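Local coordinates for protein ftsY (Mycoplasma mycoides, PDB 1ZU4) that acts as a receptor of the signal recognition particle and joins a helical-bundle domain to a GTPase-type domain with a P-loop fold, at residues M51-K56 with Y83-D88; G112-G117 with T143-A148. All coordinates share one frame; numbering follows the deposited sequence.

Contact 1 of 2, residues M51-K56 with Y83-D88; sequences MKMVLK and YQAYTD
The carboxylate of Asp88 is the flat group that meets the other segment, with OD2 lying 3.2 Å from Lys56 CE. Within its own helix, Thr87 CG2 lies 3.5 Å above the plane of one face of the Tyr83 ring, displaced toward the rim. Here two helices of the bundle typical of SRP54-type proteins pack together, helix 51-64 against the end of helix 71-87. Lys56 leaves its backbone with CG anti to N (chi1 -169°), which sends its methylenes across the gap. Lys56 CD rests 3.9 Å from Ala85 CA. The chain then bends at chi3 and chi4, and Lys56 NZ stays 4.5 Å from Asp88 OD2, beyond a salt bridge. The two charges probably still attract each other. Met53 and Ala85 are the buried pair. The bend of Met53 at chi2 (-70°) helps bring the thioether to Ala85, with SD 3.9 Å from the methyl CB. Leu274 and Lys277 of helix 272-280 also touch Met53. Lys277 NZ ties down the end of helix 71-87 by bonding the carbonyls of Tyr86 and Asp88. The Met53 methyl also touches the backbone: CE lies 3.6 Å from Ala85 O.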
ATOM      1  N   MET A  51      -1.511  17.370 -10.254  1.00 15.10           N
ATOM      2  CA  MET A  51      -0.842  18.288 -11.138  1.00 15.08           C
ATOM      3  C   MET A  51       0.629  18.065 -11.372  1.00 15.03           C
ATOM      4  O   MET A  51       1.104  18.146 -12.538  1.00 14.90           O
ATOM      5  CB  MET A  51      -1.016  19.727 -10.630  1.00 14.80           C
ATOM      6  CG  MET A  51      -2.440  20.153 -10.495  1.00 17.02           C
ATOM      7  SD  MET A  51      -2.504  21.981 -10.271  1.00 23.22           S
ATOM      8  CE  MET A  51      -1.894  22.093  -8.607  1.00 20.86           C
ATOM      9  N   LYS A  52       1.368  17.846 -10.291  1.00 16.13           N
ATOM     10  CA  LYS A  52       2.808  17.765 -10.385  1.00 17.23           C
ATOM     11  C   LYS A  52       3.188  16.549 -11.192  1.00 16.32           C
ATOM     12  O   LYS A  52       4.126  16.599 -11.962  1.00 15.69           O
ATOM     13  CB  LYS A  52       3.475  17.712  -8.995  1.00 18.40           C
ATOM     14  CG  LYS A  52       3.269  18.998  -8.186  1.00 24.26           C
ATOM     15  CD  LYS A  52       4.364  19.190  -7.127  1.00 27.77           C
ATOM     16  CE  LYS A  52       4.515  20.679  -6.723  1.00 30.77           C
ATOM     17  NZ  LYS A  52       3.578  21.096  -5.632  1.00 30.59           N
ATOM     18  N   MET A  53       2.475  15.450 -10.985  1.00 15.75           N
ATOM     19  CA  MET A  53       2.703  14.200 -11.740  1.00 15.43           C
ATOM     20  C   MET A  53       2.286  14.311 -13.206  1.00 15.88           C
ATOM     21  O   MET A  53       2.984  13.809 -14.072  1.00 16.83           O
ATOM     22  CB  MET A  53       1.996  13.033 -11.041  1.00 14.49           C
ATOM     23  CG  MET A  53       2.792  12.488  -9.780  1.00 16.64           C
ATOM     24  SD  MET A  53       4.310  11.652 -10.412  1.00 19.64           S
ATOM     25  CE  MET A  53       5.166  11.237  -8.863  1.00 15.73           C
ATOM     26  N   VAL A  54       1.144  14.950 -13.475  1.00 15.65           N
ATOM     27  CA  VAL A  54       0.750  15.234 -14.865  1.00 16.56           C
ATOM     28  C   VAL A  54       1.891  15.953 -15.571  1.00 16.74           C
ATOM     29  O   VAL A  54       2.305  15.547 -16.643  1.00 16.01           O
ATOM     30  CB  VAL A  54      -0.547  16.084 -14.960  1.00 16.25           C
ATOM     31  CG1 VAL A  54      -0.858  16.515 -16.407  1.00 16.76           C
ATOM     32  CG2 VAL A  54      -1.706  15.271 -14.426  1.00 17.54           C
ATOM     33  N   LEU A  55       2.405  17.007 -14.937  1.00 17.07           N
ATOM     34  CA  LEU A  55       3.499  17.790 -15.492  1.00 17.41           C
ATOM     35  C   LEU A  55       4.775  16.964 -15.726  1.00 17.35           C
ATOM     36  O   LEU A  55       5.390  17.040 -16.783  1.00 19.23           O
ATOM     37  CB  LEU A  55       3.782  18.975 -14.566  1.00 18.46           C
ATOM     38  CG  LEU A  55       4.980  19.844 -14.925  1.00 19.30           C
ATOM     39  CD1 LEU A  55       4.554  20.786 -16.005  1.00 20.59           C
ATOM     40  CD2 LEU A  55       5.493  20.573 -13.699  1.00 25.10           C
ATOM     41  N   LYS A  56       5.184  16.188 -14.744  1.00 16.79           N
ATOM     42  CA  LYS A  56       6.371  15.334 -14.876  1.00 17.47           C
ATOM     43  C   LYS A  56       6.207  14.266 -15.985  1.00 16.79           C
ATOM     44  O   LYS A  56       7.112  14.056 -16.779  1.00 17.31           O
ATOM     45  CB  LYS A  56       6.721  14.682 -13.526  1.00 17.79           C
ATOM     46  CG  LYS A  56       8.098  14.001 -13.521  1.00 21.14           C
ATOM     47  CD  LYS A  56       8.429  13.273 -12.203  1.00 27.60           C
ATOM     48  CE  LYS A  56       9.023  14.223 -11.167  1.00 32.37           C
ATOM     49  NZ  LYS A  56       7.944  15.075 -10.585  1.00 34.90           N
ATOM     50  N   TYR A  83       6.190   4.928 -15.367  1.00 15.43           N
ATOM     51  CA  TYR A  83       7.141   4.215 -14.550  1.00 16.31           C
ATOM     52  C   TYR A  83       8.251   5.136 -14.052  1.00 16.78           C
ATOM     53  O   TYR A  83       8.615   5.103 -12.849  1.00 17.20           O
ATOM     54  CB  TYR A  83       7.718   3.049 -15.372  1.00 16.79           C
ATOM     55  CG  TYR A  83       8.900   2.411 -14.754  1.00 19.97           C
ATOM     56  CD1 TYR A  83       8.750   1.348 -13.843  1.00 18.68           C
ATOM     57  CD2 TYR A  83      10.177   2.874 -15.046  1.00 20.01           C
ATOM     58  CE1 TYR A  83       9.820   0.769 -13.281  1.00 18.90           C
ATOM     59  CE2 TYR A  83      11.268   2.324 -14.445  1.00 22.50           C
ATOM     60  CZ  TYR A  83      11.079   1.247 -13.590  1.00 20.54           C
ATOM     61  OH  TYR A  83      12.145   0.692 -13.000  1.00 22.00           O
ATOM     62  N   GLN A  84       8.850   5.922 -14.960  1.00 16.46           N
ATOM     63  CA  GLN A  84       9.942   6.869 -14.556  1.00 17.33           C
ATOM     64  C   GLN A  84       9.516   7.967 -13.559  1.00 17.41           C
ATOM     65  O   GLN A  84      10.295   8.384 -12.673  1.00 16.28           O
ATOM     66  CB  GLN A  84      10.644   7.458 -15.791  1.00 17.23           C
ATOM     67  CG  GLN A  84      11.359   6.356 -16.567  1.00 20.55           C
ATOM     68  CD  GLN A  84      12.236   6.874 -17.689  1.00 24.43           C
ATOM     69  OE1 GLN A  84      12.050   7.978 -18.197  1.00 24.01           O
ATOM     70  NE2 GLN A  84      13.180   6.049 -18.096  1.00 26.45           N
ATOM     71  N   ALA A  85       8.262   8.410 -13.680  1.00 18.71           N
ATOM     72  CA  ALA A  85       7.726   9.455 -12.809  1.00 18.84           C
ATOM     73  C   ALA A  85       7.711   8.956 -11.365  1.00 19.35           C
ATOM     74  O   ALA A  85       8.050   9.689 -10.428  1.00 19.57           O
ATOM     75  CB  ALA A  85       6.340   9.838 -13.251  1.00 19.87           C
ATOM     76  N   TYR A  86       7.320   7.703 -11.204  1.00 18.82           N
ATOM     77  CA  TYR A  86       7.315   7.041  -9.906  1.00 19.02           C
ATOM     78  C   TYR A  86       8.725   6.745  -9.434  1.00 20.51           C
ATOM     79  O   TYR A  86       9.047   6.983  -8.271  1.00 19.14           O
ATOM     80  CB  TYR A  86       6.527   5.737  -9.982  1.00 18.00           C
ATOM     81  CG  TYR A  86       6.313   5.055  -8.655  1.00 19.12           C
ATOM     82  CD1 TYR A  86       5.157   5.319  -7.921  1.00 16.40           C
ATOM     83  CD2 TYR A  86       7.288   4.185  -8.103  1.00 15.43           C
ATOM     84  CE1 TYR A  86       4.927   4.722  -6.699  1.00 14.72           C
ATOM     85  CE2 TYR A  86       7.074   3.570  -6.829  1.00 13.81           C
ATOM     86  CZ  TYR A  86       5.870   3.845  -6.162  1.00 15.33           C
ATOM     87  OH  TYR A  86       5.564   3.302  -4.944  1.00 16.37           O
ATOM     88  N   THR A  87       9.561   6.216 -10.321  1.00 21.80           N
ATOM     89  CA  THR A  87      10.891   5.769  -9.893  1.00 25.16           C
ATOM     90  C   THR A  87      11.902   6.927  -9.756  1.00 26.53           C
ATOM     91  O   THR A  87      13.012   6.695  -9.326  1.00 26.74           O
ATOM     92  CB  THR A  87      11.470   4.691 -10.850  1.00 24.90           C
ATOM     93  OG1 THR A  87      11.452   5.213 -12.183  1.00 28.08           O
ATOM     94  CG2 THR A  87      10.652   3.421 -10.818  1.00 26.16           C
ATOM     95  N   ASP A  88      11.530   8.149 -10.160  1.00 28.93           N
ATOM     96  CA  ASP A  88      12.339   9.358  -9.944  1.00 30.65           C
ATOM     97  C   ASP A  88      12.276   9.763  -8.459  1.00 31.85           C
ATOM     98  O   ASP A  88      11.368  10.478  -8.004  1.00 32.36           O
ATOM     99  CB  ASP A  88      11.877  10.501 -10.880  1.00 31.07           C
ATOM    100  CG  ASP A  88      12.582  11.842 -10.599  1.00 33.04           C
ATOM    101  OD1 ASP A  88      13.808  11.837 -10.319  1.00 34.54           O
ATOM    102  OD2 ASP A  88      11.898  12.896 -10.659  1.00 34.22           O
TER

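Contact 2 of 2, residues G112-G117 with T143-A148; sequences GVNGTG and TFRAGA. Unlike the reference sequence in segment 143-148: Arg145 (reference Ser). With SO4 (sulfate ion), chain B.
Arg145 reaches over to Asn114 and a sulfate ion, and these three groups form the compact part of the contact. Segment 112-117 follows strand 106-111 and forms the first part of what is probably a P-loop (Walker A), which runs on into Lys118 and Thr119; this fits the P-loop NTPase fold. Arg145 differs from the reference sequence, which has Ser here. Its guanidinium crosses the Asn114 amide steeply, with the planes 74° apart and Asn114 CG 3.4 Å from Arg145 NH2. Sulfate O2 lies at the guanidinium edge, close to its plane and 2.9 Å from Arg145 NH2. NH1 has a salt bridge to Asp142, which helps to fix the turn of the group. A bend at chi2 (-71°) helps direct the Arg145 chain toward Asn114 and the sulfate.

The loop grips the sulfate through its backbone. Gly115 N points almost straight at sulfate O2 (3.2 Å, 174°). Gly117 N bonds sulfate O3 at 3.0 Å, and Thr116 N adds a weak bond to the same oxygen. The amides of Lys118 and Thr119 complete this anion nest. The ion probably came from the crystallisation liquor.

Away from these groups the contact is loose. Both touching side chains are partly exposed, and the backbones stand well apart: the nearest CA atoms, of Asn114 and Ala148, are 9.9 Å from each other. The loop keeps its own shape. Backbone angles at Gly112 and Gly117 call for glycine, and Thr116 OG1 donates to Val113 O at 2.8 Å.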
ATOM      1  N   GLY A 112      -2.719   3.409  10.700  1.00 22.77           N
ATOM      2  CA  GLY A 112      -3.660   4.163   9.888  1.00 24.24           C
ATOM      3  C   GLY A 112      -4.906   4.487  10.699  1.00 26.14           C
ATOM      4  O   GLY A 112      -5.101   3.973  11.821  1.00 23.88           O
ATOM      5  N   VAL A 113      -5.754   5.345  10.130  1.00 28.77           N
ATOM      6  CA  VAL A 113      -7.063   5.646  10.734  1.00 31.27           C
ATOM      7  C   VAL A 113      -7.972   4.464  10.531  1.00 32.98           C
ATOM      8  O   VAL A 113      -7.995   3.820   9.464  1.00 33.62           O
ATOM      9  CB  VAL A 113      -7.788   6.889  10.142  1.00 31.19           C
ATOM     10  CG1 VAL A 113      -8.332   6.594   8.778  1.00 31.56           C
ATOM     11  CG2 VAL A 113      -8.962   7.291  11.034  1.00 31.29           C
ATOM     12  N   ASN A 114      -8.748   4.207  11.563  1.00 35.16           N
ATOM     13  CA  ASN A 114      -9.691   3.113  11.568  1.00 37.22           C
ATOM     14  C   ASN A 114     -10.650   3.130  10.364  1.00 37.90           C
ATOM     15  O   ASN A 114     -10.950   4.198   9.775  1.00 39.08           O
ATOM     16  CB  ASN A 114     -10.396   3.105  12.929  1.00 37.59           C
ATOM     17  CG  ASN A 114      -9.379   3.036  14.081  1.00 40.08           C
ATOM     18  OD1 ASN A 114      -9.564   3.639  15.144  1.00 43.99           O
ATOM     19  ND2 ASN A 114      -8.292   2.297  13.863  1.00 42.37           N
ATOM     20  N   GLY A 115     -11.063   1.935   9.956  1.00 37.92           N
ATOM     21  CA  GLY A 115     -11.971   1.774   8.830  1.00 37.17           C
ATOM     22  C   GLY A 115     -11.314   1.927   7.479  1.00 37.01           C
ATOM     23  O   GLY A 115     -12.021   2.119   6.497  1.00 37.78           O
ATOM     24  N   THR A 116      -9.979   1.860   7.423  1.00 36.22           N
ATOM     25  CA  THR A 116      -9.229   1.841   6.140  1.00 34.82           C
ATOM     26  C   THR A 116      -8.826   0.443   5.717  1.00 33.66           C
ATOM     27  O   THR A 116      -8.351   0.268   4.608  1.00 33.45           O
ATOM     28  CB  THR A 116      -7.915   2.703   6.133  1.00 35.34           C
ATOM     29  OG1 THR A 116      -7.078   2.380   7.272  1.00 35.68           O
ATOM     30  CG2 THR A 116      -8.228   4.181   6.076  1.00 35.88           C
ATOM     31  N   GLY A 117      -8.992  -0.541   6.609  1.00 32.34           N
ATOM     32  CA  GLY A 117      -8.701  -1.948   6.280  1.00 30.18           C
ATOM     33  C   GLY A 117      -7.437  -2.557   6.887  1.00 28.88           C
ATOM     34  O   GLY A 117      -6.836  -3.482   6.306  1.00 28.55           O
ATOM     35  N   THR A 143      -7.104  -2.547  20.737  1.00 32.88           N
ATOM     36  CA  THR A 143      -8.030  -2.936  21.799  1.00 35.35           C
ATOM     37  C   THR A 143      -9.200  -1.939  21.915  1.00 38.37           C
ATOM     38  O   THR A 143     -10.041  -2.096  22.793  1.00 38.86           O
ATOM     39  CB  THR A 143      -7.308  -3.045  23.179  1.00 35.08           C
ATOM     40  OG1 THR A 143      -6.797  -1.759  23.539  1.00 32.33           O
ATOM     41  CG2 THR A 143      -6.137  -4.039  23.152  1.00 33.82           C
ATOM     42  N   PHE A 144      -9.262  -0.925  21.039  1.00 41.63           N
ATOM     43  CA  PHE A 144     -10.326   0.093  21.155  1.00 44.86           C
ATOM     44  C   PHE A 144     -11.759  -0.479  21.037  1.00 45.84           C
ATOM     45  O   PHE A 144     -12.727   0.057  21.616  1.00 46.70           O
ATOM     46  CB  PHE A 144     -10.162   1.282  20.187  1.00 45.66           C
ATOM     47  CG  PHE A 144     -11.250   2.310  20.358  1.00 49.25           C
ATOM     48  CD1 PHE A 144     -11.110   3.350  21.296  1.00 51.77           C
ATOM     49  CD2 PHE A 144     -12.475   2.181  19.669  1.00 51.78           C
ATOM     50  CE1 PHE A 144     -12.160   4.277  21.513  1.00 53.48           C
ATOM     51  CE2 PHE A 144     -13.530   3.092  19.879  1.00 52.80           C
ATOM     52  CZ  PHE A 144     -13.374   4.143  20.807  1.00 53.31           C
ATOM     53  N   ARG A 145     -11.887  -1.556  20.268  1.00 46.74           N
ATOM     54  CA  ARG A 145     -13.113  -2.339  20.211  1.00 47.15           C
ATOM     55  C   ARG A 145     -12.663  -3.755  19.940  1.00 46.84           C
ATOM     56  O   ARG A 145     -11.791  -3.983  19.074  1.00 47.24           O
ATOM     57  CB  ARG A 145     -14.033  -1.864  19.083  1.00 47.60           C
ATOM     58  CG  ARG A 145     -13.446  -2.028  17.681  1.00 48.96           C
ATOM     59  CD  ARG A 145     -12.328  -1.043  17.487  1.00 51.87           C
ATOM     60  NE  ARG A 145     -11.866  -0.971  16.113  1.00 54.02           N
ATOM     61  CZ  ARG A 145     -10.943  -0.113  15.697  1.00 54.89           C
ATOM     62  NH1 ARG A 145     -10.387   0.743  16.553  1.00 55.25           N
ATOM     63  NH2 ARG A 145     -10.576  -0.113  14.426  1.00 55.76           N
ATOM     64  N   ALA A 146     -13.245  -4.707  20.677  1.00 45.87           N
ATOM     65  CA  ALA A 146     -12.835  -6.099  20.519  1.00 44.82           C
ATOM     66  C   ALA A 146     -13.297  -6.629  19.168  1.00 43.64           C
ATOM     67  O   ALA A 146     -12.976  -7.763  18.824  1.00 44.15           O
ATOM     68  CB  ALA A 146     -13.352  -6.973  21.666  1.00 45.14           C
ATOM     69  N   GLY A 147     -14.042  -5.798  18.419  1.00 42.00           N
ATOM     70  CA  GLY A 147     -14.441  -6.070  17.023  1.00 39.13           C
ATOM     71  C   GLY A 147     -13.266  -6.414  16.118  1.00 37.20           C
ATOM     72  O   GLY A 147     -13.342  -7.367  15.327  1.00 36.86           O
ATOM     73  N   ALA A 148     -12.179  -5.648  16.247  1.00 34.99           N
ATOM     74  CA  ALA A 148     -10.921  -5.909  15.535  1.00 32.45           C
ATOM     75  C   ALA A 148     -10.312  -7.239  15.990  1.00 32.05           C
ATOM     76  O   ALA A 148      -9.811  -8.032  15.170  1.00 31.63           O
ATOM     77  CB  ALA A 148      -9.973  -4.781  15.768  1.00 32.24           C
TER
HETATM   78  S   SO4 B1130      -9.594  -1.246  10.449  1.00 42.50           S
HETATM   79  O1  SO4 B1130      -8.768  -2.378  10.919  1.00 37.90           O
HETATM   80  O2  SO4 B1130     -10.001  -0.532  11.663  1.00 38.19           O
HETATM   81  O3  SO4 B1130      -8.851  -0.256   9.634  1.00 39.99           O
HETATM   82  O4  SO4 B1130     -10.700  -1.787   9.655  1.00 36.89           O

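From the N terminus, the chain first passes helices 12-27 and 34-46. Contact 1 then closes a mainly helical loop by bringing the start of helix 51-64 against the end of helix 71-87. The chain goes on to strand 106-111, and contact 2 opens just after it. Its loop runs through helix 118-131 and strand 136-140 and closes at the start of helix 146-156. The two contacts follow in series and neither nest nor cross. Contact 1 joins two helices of the helical bundle; contact 2 joins two loops of the GTPase-type domain. They lie on opposite sides of the chain's centre, with their own centres 33 Å apart and nearest atoms about 17 Å apart.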